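Local coordinates for mandelate racemase/muconate lactonizing enzyme family protein (Azoarcus sp., PDB 2QDE), which belongs to the mandelate racemase/muconate lactonizing enzyme family of the enolase superfamily, combining an N-terminal capping domain with a barrel domain that holds a metal ion, at residues S55-E60 with M268-K273; D32-K37 with E60-I65; E247-L252 with Q281-L286. All coordinates share one frame; numbering follows the deposited sequence.

Interaction 1. Residues S55-E60 with M268-K273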
loop_
_atom_site.group_PDB
_atom_site.type_symbol
_atom_site.label_atom_id
_atom_site.label_comp_id
_atom_site.label_asym_id
_atom_site.label_seq_id
_atom_site.Cartn_x
_atom_site.Cartn_y
_atom_site.Cartn_z
ATOM N N SER A 55 -20.673 -23.902 20.776
ATOM C CA SER A 55 -19.590 -23.263 21.513
ATOM C C SER A 55 -18.500 -22.691 20.613
ATOM O O SER A 55 -18.006 -21.589 20.851
ATOM C CB SER A 55 -18.957 -24.247 22.504
ATOM O OG SER A 55 -18.292 -25.295 21.829
ATOM N N TRP A 56 -18.125 -23.438 19.583
ATOM C CA TRP A 56 -17.069 -22.994 18.678
ATOM C C TRP A 56 -17.520 -22.056 17.562
ATOM O O TRP A 56 -16.795 -21.128 17.216
ATOM C CB TRP A 56 -16.360 -24.199 18.059
ATOM C CG TRP A 56 -17.281 -25.102 17.316
ATOM C CD1 TRP A 56 -17.966 -26.169 17.821
ATOM C CD2 TRP A 56 -17.639 -25.007 15.935
ATOM N NE1 TRP A 56 -18.732 -26.750 16.833
ATOM C CE2 TRP A 56 -18.548 -26.055 15.666
ATOM C CE3 TRP A 56 -17.281 -24.137 14.894
ATOM C CZ2 TRP A 56 -19.103 -26.258 14.396
ATOM C CZ3 TRP A 56 -17.836 -24.340 13.625
ATOM C CH2 TRP A 56 -18.736 -25.393 13.390
ATOM N N TYR A 57 -18.702 -22.281 16.997
ATOM C CA TYR A 57 -19.171 -21.416 15.912
ATOM C C TYR A 57 -19.632 -20.031 16.366
ATOM O O TYR A 57 -19.275 -19.019 15.759
ATOM C CB TYR A 57 -20.318 -22.075 15.138
ATOM C CG TYR A 57 -20.740 -21.266 13.931
ATOM C CD1 TYR A 57 -19.978 -21.274 12.761
ATOM C CD2 TYR A 57 -21.866 -20.444 13.976
ATOM C CE1 TYR A 57 -20.327 -20.482 11.662
ATOM C CE2 TYR A 57 -22.225 -19.643 12.884
ATOM C CZ TYR A 57 -21.447 -19.671 11.732
ATOM O OH TYR A 57 -21.787 -18.894 10.653
ATOM N N ARG A 58 -20.432 -19.993 17.427
ATOM C CA ARG A 58 -20.967 -18.737 17.945
ATOM C C ARG A 58 -20.444 -18.392 19.347
ATOM O O ARG A 58 -20.226 -17.226 19.666
ATOM C CB ARG A 58 -22.500 -18.815 17.964
ATOM C CG ARG A 58 -23.221 -17.523 18.347
ATOM C CD ARG A 58 -23.287 -16.549 17.176
ATOM N NE ARG A 58 -21.988 -15.987 16.841
ATOM C CZ ARG A 58 -21.324 -15.122 17.603
ATOM N NH1 ARG A 58 -21.840 -14.707 18.757
ATOM N NH2 ARG A 58 -20.131 -14.681 17.216
ATOM N N GLY A 59 -20.249 -19.406 20.184
ATOM C CA GLY A 59 -19.766 -19.159 21.531
ATOM C C GLY A 59 -20.869 -18.830 22.531
ATOM O O GLY A 59 -20.588 -18.453 23.675
ATOM N N GLU A 60 -22.123 -18.968 22.113
ATOM C CA GLU A 60 -23.241 -18.687 23.006
ATOM C C GLU A 60 -23.944 -19.968 23.451
ATOM O O GLU A 60 -23.937 -20.977 22.745
ATOM C CB GLU A 60 -24.222 -17.722 22.328
ATOM C CG GLU A 60 -23.598 -16.340 22.100
ATOM C CD GLU A 60 -24.495 -15.388 21.325
ATOM O OE1 GLU A 60 -25.550 -14.981 21.862
ATOM O OE2 GLU A 60 -24.133 -15.046 20.176
ATOM N N MET A 268 -20.725 -16.694 3.198
ATOM C CA MET A 268 -21.845 -17.444 3.763
ATOM C C MET A 268 -22.367 -16.588 4.909
ATOM O O MET A 268 -21.593 -15.924 5.601
ATOM C CB MET A 268 -21.440 -18.806 4.348
ATOM C CG MET A 268 -20.067 -19.322 4.005
ATOM S SD MET A 268 -19.810 -19.656 2.272
ATOM C CE MET A 268 -21.324 -20.449 1.854
ATOM N N ILE A 269 -23.674 -16.599 5.117
ATOM C CA ILE A 269 -24.242 -15.830 6.208
ATOM C C ILE A 269 -25.215 -16.688 7.014
ATOM O O ILE A 269 -25.711 -17.699 6.529
ATOM C CB ILE A 269 -25.005 -14.594 5.670
ATOM C CG1 ILE A 269 -25.441 -13.689 6.828
ATOM C CG2 ILE A 269 -26.233 -15.042 4.884
ATOM C CD1 ILE A 269 -26.202 -12.453 6.387
ATOM N N LYS A 270 -25.443 -16.294 8.264
ATOM C CA LYS A 270 -26.427 -16.944 9.132
ATOM C C LYS A 270 -27.046 -15.767 9.865
ATOM O O LYS A 270 -26.327 -14.886 10.337
ATOM C CB LYS A 270 -25.790 -17.915 10.139
ATOM C CG LYS A 270 -25.330 -19.236 9.538
ATOM C CD LYS A 270 -25.059 -20.269 10.623
ATOM C CE LYS A 270 -24.546 -21.587 10.043
ATOM N NZ LYS A 270 -23.244 -21.419 9.360
ATOM N N THR A 271 -28.370 -15.726 9.941
ATOM C CA THR A 271 -29.031 -14.626 10.623
ATOM C C THR A 271 -28.562 -14.490 12.068
ATOM O O THR A 271 -28.482 -13.385 12.591
ATOM C CB THR A 271 -30.570 -14.775 10.577
ATOM O OG1 THR A 271 -30.937 -16.111 10.934
ATOM C CG2 THR A 271 -31.082 -14.478 9.178
ATOM N N GLN A 272 -28.232 -15.607 12.707
ATOM C CA GLN A 272 -27.766 -15.556 14.090
ATOM C C GLN A 272 -26.336 -15.020 14.195
ATOM O O GLN A 272 -25.958 -14.435 15.207
ATOM C CB GLN A 272 -27.857 -16.944 14.743
ATOM C CG GLN A 272 -29.285 -17.441 14.931
ATOM C CD GLN A 272 -29.771 -18.304 13.786
ATOM O OE1 GLN A 272 -29.318 -18.165 12.647
ATOM N NE2 GLN A 272 -30.711 -19.201 14.082
ATOM N N LYS A 273 -25.538 -15.222 13.152
ATOM C CA LYS A 273 -24.165 -14.730 13.161
ATOM C C LYS A 273 -24.184 -13.219 12.962
ATOM O O LYS A 273 -23.488 -12.472 13.658
ATOM C CB LYS A 273 -23.358 -15.393 12.043
ATOM C CG LYS A 273 -21.919 -14.910 11.944
ATOM C CD LYS A 273 -21.163 -15.606 10.811
ATOM C CE LYS A 273 -21.822 -15.371 9.451
ATOM N NZ LYS A 273 -21.007 -15.938 8.335
#
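The hydroxyl of Tyr57, at the tip of a side chain reaching from loop 55-60, sits between two lysines of segment 268-273. Lys270 meets it tip to tip: NZ makes a weak hydrogen bond to Tyr57 OH over 3.2 Å. The Lys270 methylenes draw up along the outer part of the phenol, with CD 3.7 Å from Tyr57 CE2. Lys273 instead crosses the tyrosine at about a right angle and lays its aliphatic chain against the oxygen, CD coming to 3.4 Å of Tyr57 OH. In both cases the long lysine chain supplies apolar packing and a charged end.

Farther along, Lys273 bends at chi3 (59°), and its NZ donates to Met268 O at 2.8 Å, approaching from above the carbonyl plane. The same ammonium forms a salt bridge with Asp246 OD1, the oxygen to which Tyr57 OH is also hydrogen-bonded; Asp246 is a ligand of the barium ion. Next to Tyr57, Arg58 CD rests 3.9 Å from Gln272 O. Glu60 OE2 holds the guanidinium through a salt bridge to Arg58 NH1 of 2.7 Å, in the guanidinium plane and on the oxygen's anti lone pair. Lys270 takes the N-cap position of helix 271-274, which carries Lys273.

The side chain of Tyr57 lies about 4 Å from the barium ion, at the nearest approach, so the capping-domain loop closes over the barrel's metal site. The metal ion and the two ammonium groups would probably favour the ionised phenol, while the Asp246 carboxylate, hydrogen-bonded to the hydroxyl, would oppose this.

Interaction 2. Residues D32-K37 with E60-I65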
loop_
_atom_site.group_PDB
_atom_site.type_symbol
_atom_site.label_atom_id
_atom_site.label_comp_id
_atom_site.label_asym_id
_atom_site.label_seq_id
_atom_site.Cartn_x
_atom_site.Cartn_y
_atom_site.Cartn_z
ATOM N N ASP A 32 -29.720 -28.205 21.635
ATOM C CA ASP A 32 -30.036 -27.344 22.771
ATOM C C ASP A 32 -30.152 -25.891 22.314
ATOM O O ASP A 32 -29.185 -25.298 21.815
ATOM C CB ASP A 32 -28.973 -27.458 23.865
ATOM C CG ASP A 32 -28.900 -28.856 24.472
ATOM O OD1 ASP A 32 -29.963 -29.502 24.621
ATOM O OD2 ASP A 32 -27.785 -29.303 24.810
ATOM N N GLY A 33 -31.335 -25.319 22.490
ATOM C CA GLY A 33 -31.549 -23.952 22.070
ATOM C C GLY A 33 -32.467 -23.185 22.987
ATOM O O GLY A 33 -32.707 -23.583 24.124
ATOM N N VAL A 34 -33.008 -22.084 22.485
ATOM C CA VAL A 34 -33.886 -21.258 23.282
ATOM C C VAL A 34 -35.006 -20.660 22.442
ATOM O O VAL A 34 -34.815 -20.372 21.262
ATOM C CB VAL A 34 -33.053 -20.132 23.950
ATOM C CG1 VAL A 34 -33.769 -18.808 23.867
ATOM C CG2 VAL A 34 -32.762 -20.495 25.392
ATOM N N LEU A 35 -36.178 -20.502 23.053
ATOM C CA LEU A 35 -37.318 -19.883 22.390
ATOM C C LEU A 35 -37.584 -18.590 23.142
ATOM O O LEU A 35 -37.431 -18.530 24.365
ATOM C CB LEU A 35 -38.567 -20.763 22.449
ATOM C CG LEU A 35 -38.592 -22.116 21.733
ATOM C CD1 LEU A 35 -40.030 -22.624 21.729
ATOM C CD2 LEU A 35 -38.076 -21.995 20.299
ATOM N N LEU A 36 -37.978 -17.555 22.412
ATOM C CA LEU A 36 -38.255 -16.259 23.009
ATOM C C LEU A 36 -39.684 -15.818 22.743
ATOM O O LEU A 36 -40.221 -16.019 21.654
ATOM C CB LEU A 36 -37.303 -15.204 22.437
ATOM C CG LEU A 36 -37.565 -13.733 22.796
ATOM C CD1 LEU A 36 -37.368 -13.512 24.292
ATOM C CD2 LEU A 36 -36.625 -12.842 21.999
ATOM N N LYS A 37 -40.296 -15.214 23.750
ATOM C CA LYS A 37 -41.641 -14.689 23.604
ATOM C C LYS A 37 -41.659 -13.274 24.143
ATOM O O LYS A 37 -41.312 -13.041 25.302
ATOM C CB LYS A 37 -42.667 -15.536 24.367
ATOM C CG LYS A 37 -43.001 -16.854 23.703
ATOM C CD LYS A 37 -44.097 -17.591 24.469
ATOM C CE LYS A 37 -44.376 -18.966 23.863
ATOM N NZ LYS A 37 -45.388 -19.730 24.665
ATOM N N GLU A 60 -22.123 -18.968 22.113
ATOM C CA GLU A 60 -23.241 -18.687 23.006
ATOM C C GLU A 60 -23.944 -19.968 23.451
ATOM O O GLU A 60 -23.937 -20.977 22.745
ATOM C CB GLU A 60 -24.222 -17.722 22.328
ATOM C CG GLU A 60 -23.598 -16.340 22.100
ATOM C CD GLU A 60 -24.495 -15.388 21.325
ATOM O OE1 GLU A 60 -25.550 -14.981 21.862
ATOM O OE2 GLU A 60 -24.133 -15.046 20.176
ATOM N N THR A 61 -24.536 -19.925 24.638
ATOM C CA THR A 61 -25.221 -21.082 25.192
ATOM C C THR A 61 -26.633 -20.709 25.605
ATOM O O THR A 61 -27.007 -19.542 25.577
ATOM C CB THR A 61 -24.507 -21.609 26.454
ATOM O OG1 THR A 61 -24.519 -20.588 27.465
ATOM C CG2 THR A 61 -23.063 -22.001 26.132
ATOM N N GLN A 62 -27.409 -21.715 25.993
ATOM C CA GLN A 62 -28.771 -21.475 26.435
ATOM C C GLN A 62 -28.745 -20.446 27.545
ATOM O O GLN A 62 -29.489 -19.475 27.506
ATOM C CB GLN A 62 -29.405 -22.756 26.960
ATOM C CG GLN A 62 -29.754 -23.769 25.905
ATOM C CD GLN A 62 -30.472 -24.952 26.509
ATOM O OE1 GLN A 62 -29.984 -25.552 27.472
ATOM N NE2 GLN A 62 -31.632 -25.294 25.958
ATOM N N ASP A 63 -27.873 -20.662 28.530
ATOM C CA ASP A 63 -27.768 -19.743 29.659
ATOM C C ASP A 63 -27.249 -18.359 29.257
ATOM O O ASP A 63 -27.707 -17.353 29.798
ATOM C CB ASP A 63 -26.914 -20.367 30.778
ATOM C CG ASP A 63 -27.617 -21.557 31.457
ATOM O OD1 ASP A 63 -28.829 -21.753 31.210
ATOM O OD2 ASP A 63 -26.968 -22.293 32.241
ATOM N N SER A 64 -26.317 -18.303 28.299
ATOM C CA SER A 64 -25.786 -17.023 27.810
ATOM C C SER A 64 -26.931 -16.163 27.315
ATOM O O SER A 64 -27.130 -15.035 27.749
ATOM C CB SER A 64 -24.851 -17.217 26.609
ATOM O OG SER A 64 -23.654 -17.833 26.990
ATOM N N ILE A 65 -27.663 -16.717 26.362
ATOM C CA ILE A 65 -28.782 -16.030 25.751
ATOM C C ILE A 65 -29.861 -15.667 26.768
ATOM O O ILE A 65 -30.373 -14.545 26.771
ATOM C CB ILE A 65 -29.379 -16.904 24.633
ATOM C CG1 ILE A 65 -28.298 -17.182 23.580
ATOM C CG2 ILE A 65 -30.593 -16.213 24.012
ATOM C CD1 ILE A 65 -28.662 -18.259 22.573
#
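Gln62, the first residue of helix 62-78, sets CG anti to its own carbonyl carbon (chi1 -72°) and continues extended at chi2 (-176°), which carries its amide out of the helix and down onto strand 31-40. There NE2 donates to Gly33 O, 2.7 Å away. The bond is strong and nearly straight, 166° at the hydrogen, and it lies close to the amide plane while striking a lone pair in the plane of the carbonyl. Both flat groups are thus well oriented for the bond. The glutamine chain lies close over the same peptide, CG being 3.5 Å from Gly33 O, and its amide carbon CD stands 3.9 Å from Asp32 CB.

Val34, which follows Gly33 on the strand, points toward the helix. Its CG2 methyl lies 4.0 Å from Gln62 O, and its CG1 packs at 4.1 Å on Ile65 CG2 as the two side chains slide past each other in opposite directions. Ile65 stands one turn beyond Thr61, the N-cap residue, whose O accepts from Ile65 N in the first turn. Branched side chains suit both positions, offering compact methyls where strand and helix meet; Ile65 also touches helix 101-119.

This is the sheet-on-helix interface of the N-terminal domain, an antiparallel sheet covered by helices. Both ends of the Gln62 amide are bonded: NE2 also to Thr379 OG1, OE1 to Lys382 NZ. A buried amide bonded at both ends can hardly rotate, and Gln62 thus ties the start of the helix at once to the strand and to the C-terminal part of the chain.

Interaction 3. Residues E247-L252 with Q281-L286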
loop_
_atom_site.group_PDB
_atom_site.type_symbol
_atom_site.label_atom_id
_atom_site.label_comp_id
_atom_site.label_asym_id
_atom_site.label_seq_id
_atom_site.Cartn_x
_atom_site.Cartn_y
_atom_site.Cartn_z
ATOM N N GLU A 247 -17.190 -18.026 8.942
ATOM C CA GLU A 247 -16.794 -17.541 10.251
ATOM C C GLU A 247 -16.083 -16.189 10.182
ATOM O O GLU A 247 -16.275 -15.349 11.054
ATOM C CB GLU A 247 -15.903 -18.571 10.957
ATOM C CG GLU A 247 -16.661 -19.780 11.499
ATOM C CD GLU A 247 -16.830 -20.903 10.484
ATOM O OE1 GLU A 247 -16.868 -20.632 9.262
ATOM O OE2 GLU A 247 -16.933 -22.069 10.922
ATOM N N SER A 248 -15.269 -15.979 9.149
ATOM C CA SER A 248 -14.549 -14.716 8.996
ATOM C C SER A 248 -15.479 -13.541 8.710
ATOM O O SER A 248 -15.169 -12.403 9.064
ATOM C CB SER A 248 -13.513 -14.813 7.873
ATOM O OG SER A 248 -12.479 -15.720 8.210
ATOM N N ALA A 249 -16.615 -13.822 8.072
ATOM C CA ALA A 249 -17.592 -12.792 7.717
ATOM C C ALA A 249 -18.722 -12.675 8.732
ATOM O O ALA A 249 -19.831 -13.170 8.503
ATOM C CB ALA A 249 -18.172 -13.082 6.341
ATOM N N GLN A 250 -18.449 -12.004 9.844
ATOM C CA GLN A 250 -19.459 -11.841 10.880
ATOM C C GLN A 250 -19.952 -10.401 11.045
ATOM O O GLN A 250 -21.155 -10.131 10.970
ATOM C CB GLN A 250 -18.908 -12.357 12.210
ATOM C CG GLN A 250 -19.851 -12.191 13.381
ATOM C CD GLN A 250 -19.221 -12.639 14.679
ATOM O OE1 GLN A 250 -18.827 -13.800 14.822
ATOM N NE2 GLN A 250 -19.115 -11.725 15.631
ATOM N N GLU A 251 -19.025 -9.481 11.272
ATOM C CA GLU A 251 -19.373 -8.078 11.466
ATOM C C GLU A 251 -19.166 -7.257 10.196
ATOM O O GLU A 251 -18.435 -7.669 9.291
ATOM C CB GLU A 251 -18.521 -7.473 12.588
ATOM C CG GLU A 251 -18.561 -8.228 13.921
ATOM C CD GLU A 251 -19.953 -8.293 14.539
ATOM O OE1 GLU A 251 -20.797 -7.431 14.221
ATOM O OE2 GLU A 251 -20.196 -9.204 15.360
ATOM N N LEU A 252 -19.807 -6.093 10.140
ATOM C CA LEU A 252 -19.673 -5.221 8.984
ATOM C C LEU A 252 -18.200 -4.911 8.725
ATOM O O LEU A 252 -17.749 -4.979 7.588
ATOM C CB LEU A 252 -20.444 -3.915 9.197
ATOM C CG LEU A 252 -21.968 -4.001 9.265
ATOM C CD1 LEU A 252 -22.529 -2.592 9.366
ATOM C CD2 LEU A 252 -22.523 -4.704 8.029
ATOM N N GLN A 281 -29.551 -7.302 6.950
ATOM C CA GLN A 281 -29.759 -6.429 5.793
ATOM C C GLN A 281 -28.540 -5.532 5.582
ATOM O O GLN A 281 -28.130 -5.281 4.450
ATOM C CB GLN A 281 -31.013 -5.567 5.984
ATOM C CG GLN A 281 -32.318 -6.356 6.024
ATOM C CD GLN A 281 -33.525 -5.457 6.182
ATOM O OE1 GLN A 281 -34.311 -5.268 5.245
ATOM N NE2 GLN A 281 -33.671 -4.882 7.367
ATOM N N ARG A 282 -27.964 -5.049 6.679
ATOM C CA ARG A 282 -26.781 -4.199 6.592
ATOM C C ARG A 282 -25.618 -5.042 6.052
ATOM O O ARG A 282 -24.873 -4.612 5.179
ATOM C CB ARG A 282 -26.444 -3.629 7.974
ATOM C CG ARG A 282 -27.543 -2.723 8.542
ATOM C CD ARG A 282 -27.208 -2.230 9.941
ATOM N NE ARG A 282 -28.247 -1.344 10.465
ATOM C CZ ARG A 282 -28.352 -0.973 11.739
ATOM N NH1 ARG A 282 -27.479 -1.406 12.641
ATOM N NH2 ARG A 282 -29.339 -0.170 12.115
ATOM N N TRP A 283 -25.496 -6.251 6.586
ATOM C CA TRP A 283 -24.470 -7.217 6.200
ATOM C C TRP A 283 -24.546 -7.454 4.684
ATOM O O TRP A 283 -23.530 -7.461 3.983
ATOM C CB TRP A 283 -24.746 -8.526 6.943
ATOM C CG TRP A 283 -23.629 -9.535 7.011
ATOM C CD1 TRP A 283 -22.853 -9.810 8.098
ATOM C CD2 TRP A 283 -23.268 -10.495 6.009
ATOM N NE1 TRP A 283 -22.046 -10.890 7.847
ATOM C CE2 TRP A 283 -22.278 -11.332 6.572
ATOM C CE3 TRP A 283 -23.692 -10.734 4.695
ATOM C CZ2 TRP A 283 -21.702 -12.399 5.862
ATOM C CZ3 TRP A 283 -23.120 -11.797 3.989
ATOM C CH2 TRP A 283 -22.138 -12.614 4.576
ATOM N N LEU A 284 -25.769 -7.638 4.192
ATOM C CA LEU A 284 -26.011 -7.890 2.778
ATOM C C LEU A 284 -25.763 -6.653 1.914
ATOM O O LEU A 284 -25.627 -6.751 0.695
ATOM C CB LEU A 284 -27.436 -8.430 2.583
ATOM C CG LEU A 284 -27.629 -9.863 3.110
ATOM C CD1 LEU A 284 -29.081 -10.294 2.983
ATOM C CD2 LEU A 284 -26.723 -10.819 2.341
ATOM N N THR A 285 -25.713 -5.486 2.544
ATOM C CA THR A 285 -25.426 -4.255 1.813
ATOM C C THR A 285 -23.943 -4.287 1.457
ATOM O O THR A 285 -23.544 -3.959 0.339
ATOM C CB THR A 285 -25.712 -3.012 2.671
ATOM O OG1 THR A 285 -27.119 -2.918 2.902
ATOM C CG2 THR A 285 -25.231 -1.746 1.967
ATOM N N LEU A 286 -23.124 -4.690 2.423
ATOM C CA LEU A 286 -21.691 -4.786 2.186
ATOM C C LEU A 286 -21.416 -5.895 1.171
ATOM O O LEU A 286 -20.531 -5.761 0.327
ATOM C CB LEU A 286 -20.951 -5.067 3.500
ATOM C CG LEU A 286 -20.413 -3.843 4.249
ATOM C CD1 LEU A 286 -21.496 -2.778 4.426
ATOM C CD2 LEU A 286 -19.886 -4.291 5.597
#
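Where Leu252 meets Leu286 the fit is tight. The two leucines cross at about a right angle, their CD2 methyls 3.6 Å apart, and Leu286 CD2 is pressed to 3.0 Å from Leu252 O, closer than a methyl and a carbonyl oxygen usually come. Leu286 also has a strained chi1 of -94°, well off a staggered position. Leu252 CD2 in turn lies over the helix backbone, 3.6 Å from Trp283 N.

Loop 247-252 joins strand 243-245 to helix 252-261, and helix 277-290 belongs to the next beta-alpha unit of the barrel, so the contact binds neighbouring units of the TIM-like fold. Trp283 bridges them edge on. Its NE1 donates to Ala249 O over 3.2 Å, a bent bond (137°) that stays in the indole plane but comes from above the carbonyl plane. Beside it CZ2 touches Ala249 CB at 3.6 Å, a place where a small methyl suits the broad ring.

The polar part is looser. Gln250 and Glu251 start away from the helix, and Gln250 NE2 donates to Glu251 OE2 at 2.8 Å; of the residues here Glu251 alone is partly exposed. Arg282 lends its CB to Leu252 and stays buried, its extended chain running to the salt bridge of NH2 with Glu87 OE1.

In the fold
Interactions 1 and 3 lie 12 Å apart, centre to centre, and touch: Ile269 and Met268 meet the indole of Trp283, and Lys273 NZ makes a weak hydrogen bond to Ala249 O. Interaction 2 is 13 Å from interaction 1, with which it shares Glu60, but 23 Å from interaction 3. Along the chain, interaction 2 lies wholly before interaction 3, while interaction 1, joining loop 55-60 of the N-terminal domain to strand 266-269 and helix 271-274 of the barrel, has segments alternating with those of each other contact. The three thus run from the capping domain's sheet, through its loop at the metal site, to the barrel's outer helix 277-290. All of them also touch the second subunit.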